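Local coordinates for allantoin racemase (PDB 5LG5), which interconverts the two enantiomers of allantoin and, as a member of the HyuE racemase family, probably racemises other 5-substituted hydantoins, at residues P91-T96 with E210-L215; L166-R169 with V175-L178. All blocks are in the same frame, centred on the assembly; numbering follows the deposited sequence.

Contact 1: residues P91-T96 with E210-L215; sequences PVVDIT and ESLVRL
Asp94 OD1 is gripped twice by Thr96. Thr96 OG1 donates to Asp94 OD1 over 2.6 Å, arriving on the syn side and 30° out of the carboxylate plane, while Thr96 N reaches the anti lone pair of that oxygen at 2.9 Å. Asp94 is thus the N-cap of helix 95-103, a place suited to a short acceptor side chain, and Gly77 N in turn holds the threonine hydroxyl. Between the two segments the contact is apolar throughout. Strand 92-94 is an outer strand of the first parallel sheet, and the last turns of helix 201-214 pack against it and against Pro91 just ahead of it. Leu212 has its CG anti to the carbonyl carbon (chi1 -67°) and a fully extended chi2, which carries CD1 past the proline ring to lie 3.6 Å from Pro91 CB. Leu212 CB lies 4.0 Å from Pro91 CG. Val213 crosses the ring at about a right angle, CG2 standing 4.1 Å from Pro91 CG. Deeper in, Val93 meets Leu212 CD1 loosely and also packs on Ala205 and Ala209 of the same helix, whose small side chains let it approach the strand. Beyond, Glu210 and Arg214 form reciprocal salt bridges with Arg214 and Glu210 of a second subunit.

Contact 2: residues L166-R169 with V175-L178; sequences LAIR and VICL
Ile176 sends its terminal methyl, CD1, over the side of helix 153-171, where it overlaps Ala167 and Ile168. The two segments belong to a beta-alpha-beta crossover: the chain leaves strand 136-141, returns through helix 153-171 and enters the parallel strand 175-179, with strand 110-114 lying between the two strands in the sheet. Helix and strand are joined by a short turn, and the backbone of Ala173 in it bonds back to that of Ala167 in the helix. Alternation along the strand sorts its side chains. Ile176 serves the face covered by helix 153-171, whereas Val175 and Cys177 pack against Ala99 or Ala103 of helix 95-103 on the other face. Alanine suits the helix position because its CB points at the sheet, where it also touches Ser111 and Ser138; a small group there lets the helix backbone settle near the strands, the CA atoms of Ala167 and Ile176 being 8.2 Å apart. The isoleucine fills the interval. Its CG1 is anti to the carbonyl carbon, and a second bend at chi2 (-67°) turns CD1 toward the helix, while its other contacts reach Val113 and Val196. Ile168 leaves the helix obliquely, yet its CG1 reaches the methyl and it shares Val196 as a neighbour. Ile176 CD1 is almost equidistant from its two partners, 4.2 Å from Ala167 CB and 4.3 Å from Ile168 CG1.

The two contacts belong to different halves of a two-lobed alpha/beta chain, each half built on a four-stranded parallel sheet of order 2-1-3-4. Contact 1 lies at the edge of the first sheet and contact 2 on a face of the second, at its inner strand 175-179, their centres 25 Å apart and their nearest atoms about 6 Å apart without touching. Along the chain contact 2 is nested within contact 1: segment 91-96 comes first, then 166-169 and 175-178, and finally 210-215, where helix 201-214 brings the chain back to the first lobe. Helix 95-103 bridges them physically, starting in contact 1 and packing on strand 175-179. Helix 95-103 and the return through helix 201-214 thus link the two lobes.

Contact 1: residues P91-T96 with E210-L215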
loop_
_atom_site.group_PDB
_atom_site.type_symbol
_atom_site.label_atom_id
_atom_site.label_comp_id
_atom_site.label_asym_id
_atom_site.label_seq_id
_atom_site.Cartn_x
_atom_site.Cartn_y
_atom_site.Cartn_z
ATOM N N PRO E 91 6.500 20.391 21.903
ATOM C CA PRO E 91 6.353 19.039 21.362
ATOM C C PRO E 91 5.395 18.176 22.168
ATOM O O PRO E 91 5.297 18.270 23.403
ATOM C CB PRO E 91 7.794 18.471 21.387
ATOM C CG PRO E 91 8.557 19.363 22.301
ATOM C CD PRO E 91 7.905 20.722 22.201
ATOM N N VAL E 92 4.640 17.368 21.434
ATOM C CA VAL E 92 3.725 16.415 22.024
ATOM C C VAL E 92 4.145 15.025 21.546
ATOM O O VAL E 92 4.377 14.813 20.366
ATOM C CB VAL E 92 2.275 16.697 21.587
ATOM C CG1 VAL E 92 1.315 15.701 22.242
ATOM C CG2 VAL E 92 1.885 18.147 21.919
ATOM N N VAL E 93 4.312 14.087 22.463
ATOM C CA VAL E 93 4.618 12.735 22.036
ATOM C C VAL E 93 3.725 11.711 22.708
ATOM O O VAL E 93 3.526 11.724 23.924
ATOM C CB VAL E 93 6.159 12.385 22.032
ATOM C CG1 VAL E 93 6.998 13.439 22.732
ATOM C CG2 VAL E 93 6.417 10.979 22.558
ATOM N N ASP E 94 3.115 10.879 21.881
ATOM C CA ASP E 94 2.250 9.844 22.389
ATOM C C ASP E 94 3.088 8.596 22.573
ATOM O O ASP E 94 3.915 8.270 21.713
ATOM C CB ASP E 94 1.097 9.591 21.431
ATOM C CG ASP E 94 0.044 8.744 22.051
ATOM O OD1 ASP E 94 0.273 7.516 22.200
ATOM O OD2 ASP E 94 -0.989 9.319 22.456
ATOM N N ILE E 95 2.869 7.888 23.674
ATOM C CA ILE E 95 3.713 6.730 23.986
ATOM C C ILE E 95 3.593 5.627 22.942
ATOM O O ILE E 95 4.490 4.802 22.794
ATOM C CB ILE E 95 3.452 6.167 25.399
ATOM C CG1 ILE E 95 2.065 5.520 25.489
ATOM C CG2 ILE E 95 3.632 7.270 26.450
ATOM C CD1 ILE E 95 1.786 4.830 26.853
ATOM N N THR E 96 2.480 5.637 22.216
ATOM C CA THR E 96 2.237 4.687 21.140
ATOM C C THR E 96 3.296 4.813 20.065
ATOM O O THR E 96 3.990 3.855 19.721
ATOM C CB THR E 96 0.878 4.970 20.469
ATOM O OG1 THR E 96 -0.157 5.034 21.464
ATOM C CG2 THR E 96 0.556 3.906 19.429
ATOM N N GLU E 210 12.460 14.908 25.638
ATOM C CA GLU E 210 13.685 15.607 26.052
ATOM C C GLU E 210 14.517 15.939 24.839
ATOM O O GLU E 210 15.082 17.039 24.730
ATOM C CB GLU E 210 14.522 14.739 26.993
ATOM C CG GLU E 210 14.041 14.684 28.427
ATOM C CD GLU E 210 14.944 13.816 29.274
ATOM O OE1 GLU E 210 15.695 13.020 28.674
ATOM O OE2 GLU E 210 14.901 13.913 30.520
ATOM N N SER E 211 14.614 14.964 23.935
ATOM C CA SER E 211 15.410 15.133 22.736
ATOM C C SER E 211 14.907 16.299 21.887
ATOM O O SER E 211 15.690 17.143 21.440
ATOM C CB SER E 211 15.397 13.842 21.929
ATOM O OG SER E 211 15.983 12.804 22.691
ATOM N N LEU E 212 13.594 16.344 21.684
ATOM C CA LEU E 212 12.970 17.386 20.875
ATOM C C LEU E 212 13.231 18.761 21.490
ATOM O O LEU E 212 13.560 19.716 20.779
ATOM C CB LEU E 212 11.462 17.118 20.711
ATOM C CG LEU E 212 11.093 15.867 19.893
ATOM C CD1 LEU E 212 9.563 15.653 19.896
ATOM C CD2 LEU E 212 11.630 15.985 18.446
ATOM N N VAL E 213 13.075 18.860 22.810
ATOM C CA VAL E 213 13.375 20.107 23.498
ATOM C C VAL E 213 14.855 20.464 23.323
ATOM O O VAL E 213 15.189 21.601 22.957
ATOM C CB VAL E 213 13.014 20.031 24.997
ATOM C CG1 VAL E 213 13.455 21.315 25.720
ATOM C CG2 VAL E 213 11.512 19.805 25.178
ATOM N N ARG E 214 15.737 19.480 23.544
ATOM C CA ARG E 214 17.181 19.720 23.413
ATOM C C ARG E 214 17.602 20.174 22.032
ATOM O O ARG E 214 18.556 20.937 21.896
ATOM C CB ARG E 214 18.002 18.484 23.771
ATOM C CG ARG E 214 18.170 18.241 25.256
ATOM C CD ARG E 214 19.378 17.341 25.499
ATOM N NE ARG E 214 19.107 15.944 25.202
ATOM C CZ ARG E 214 19.905 15.133 24.511
ATOM N NH1 ARG E 214 21.056 15.558 24.006
ATOM N NH2 ARG E 214 19.533 13.877 24.318
ATOM N N LEU E 215 16.893 19.681 21.016
ATOM C CA LEU E 215 17.211 19.974 19.618
ATOM C C LEU E 215 16.552 21.271 19.169
ATOM O O LEU E 215 16.715 21.683 18.018
ATOM C CB LEU E 215 16.748 18.823 18.708
ATOM C CG LEU E 215 17.491 17.493 18.893
ATOM C CD1 LEU E 215 16.764 16.349 18.168
ATOM C CD2 LEU E 215 18.905 17.631 18.403
#

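Contact 2: residues L166-R169 with V175-L178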
loop_
_atom_site.group_PDB
_atom_site.type_symbol
_atom_site.label_atom_id
_atom_site.label_comp_id
_atom_site.label_asym_id
_atom_site.label_seq_id
_atom_site.Cartn_x
_atom_site.Cartn_y
_atom_site.Cartn_z
ATOM N N LEU E 166 4.467 -15.554 21.366
ATOM C CA LEU E 166 3.779 -15.874 20.123
ATOM C C LEU E 166 4.163 -14.889 19.023
ATOM O O LEU E 166 4.361 -15.268 17.866
ATOM C CB LEU E 166 2.262 -15.875 20.334
ATOM C CG LEU E 166 1.681 -16.996 21.197
ATOM C CD1 LEU E 166 0.198 -16.762 21.464
ATOM C CD2 LEU E 166 1.876 -18.351 20.506
ATOM N N ALA E 167 4.275 -13.622 19.398
ATOM C CA ALA E 167 4.657 -12.589 18.454
ATOM C C ALA E 167 6.035 -12.884 17.860
ATOM O O ALA E 167 6.233 -12.798 16.643
ATOM C CB ALA E 167 4.641 -11.231 19.136
ATOM N N ILE E 168 6.973 -13.270 18.716
ATOM C CA ILE E 168 8.322 -13.602 18.268
ATOM C C ILE E 168 8.312 -14.838 17.372
ATOM O O ILE E 168 8.815 -14.817 16.234
ATOM C CB ILE E 168 9.246 -13.847 19.487
ATOM C CG1 ILE E 168 9.374 -12.569 20.306
ATOM C CG2 ILE E 168 10.601 -14.389 19.062
ATOM C CD1 ILE E 168 9.817 -12.798 21.745
ATOM N N ARG E 169 7.689 -15.901 17.865
ATOM C CA ARG E 169 7.706 -17.186 17.174
ATOM C C ARG E 169 6.885 -17.187 15.889
ATOM O O ARG E 169 7.385 -17.546 14.822
ATOM C CB ARG E 169 7.198 -18.284 18.115
ATOM C CG ARG E 169 7.032 -19.643 17.469
ATOM C CD ARG E 169 6.798 -20.728 18.511
ATOM N NE ARG E 169 5.372 -20.972 18.703
ATOM C CZ ARG E 169 4.587 -21.632 17.856
ATOM N NH1 ARG E 169 5.075 -22.121 16.716
ATOM N NH2 ARG E 169 3.300 -21.784 18.144
ATOM N N VAL E 175 11.263 -7.207 18.332
ATOM C CA VAL E 175 11.165 -6.301 19.461
ATOM C C VAL E 175 9.736 -6.292 19.957
ATOM O O VAL E 175 8.790 -6.392 19.164
ATOM C CB VAL E 175 11.592 -4.859 19.072
ATOM C CG1 VAL E 175 11.516 -3.921 20.283
ATOM C CG2 VAL E 175 12.998 -4.850 18.479
ATOM N N ILE E 176 9.572 -6.184 21.270
ATOM C CA ILE E 176 8.242 -6.097 21.839
ATOM C C ILE E 176 7.994 -4.696 22.347
ATOM O O ILE E 176 8.848 -4.119 23.010
ATOM C CB ILE E 176 8.054 -7.076 23.002
ATOM C CG1 ILE E 176 8.308 -8.512 22.528
ATOM C CG2 ILE E 176 6.672 -6.922 23.573
ATOM C CD1 ILE E 176 7.277 -9.038 21.527
ATOM N N CYS E 177 6.840 -4.131 22.001
ATOM C CA CYS E 177 6.386 -2.882 22.602
ATOM C C CYS E 177 5.277 -3.147 23.601
ATOM O O CYS E 177 4.336 -3.877 23.298
ATOM C CB CYS E 177 5.873 -1.897 21.531
ATOM S SG CYS E 177 7.112 -1.346 20.340
ATOM N N LEU E 178 5.398 -2.571 24.791
ATOM C CA LEU E 178 4.292 -2.572 25.745
ATOM C C LEU E 178 3.139 -1.781 25.144
ATOM O O LEU E 178 3.343 -0.678 24.631
ATOM C CB LEU E 178 4.733 -1.943 27.062
ATOM C CG LEU E 178 5.912 -2.692 27.690
ATOM C CD1 LEU E 178 6.216 -2.157 29.085
ATOM C CD2 LEU E 178 5.636 -4.183 27.729
#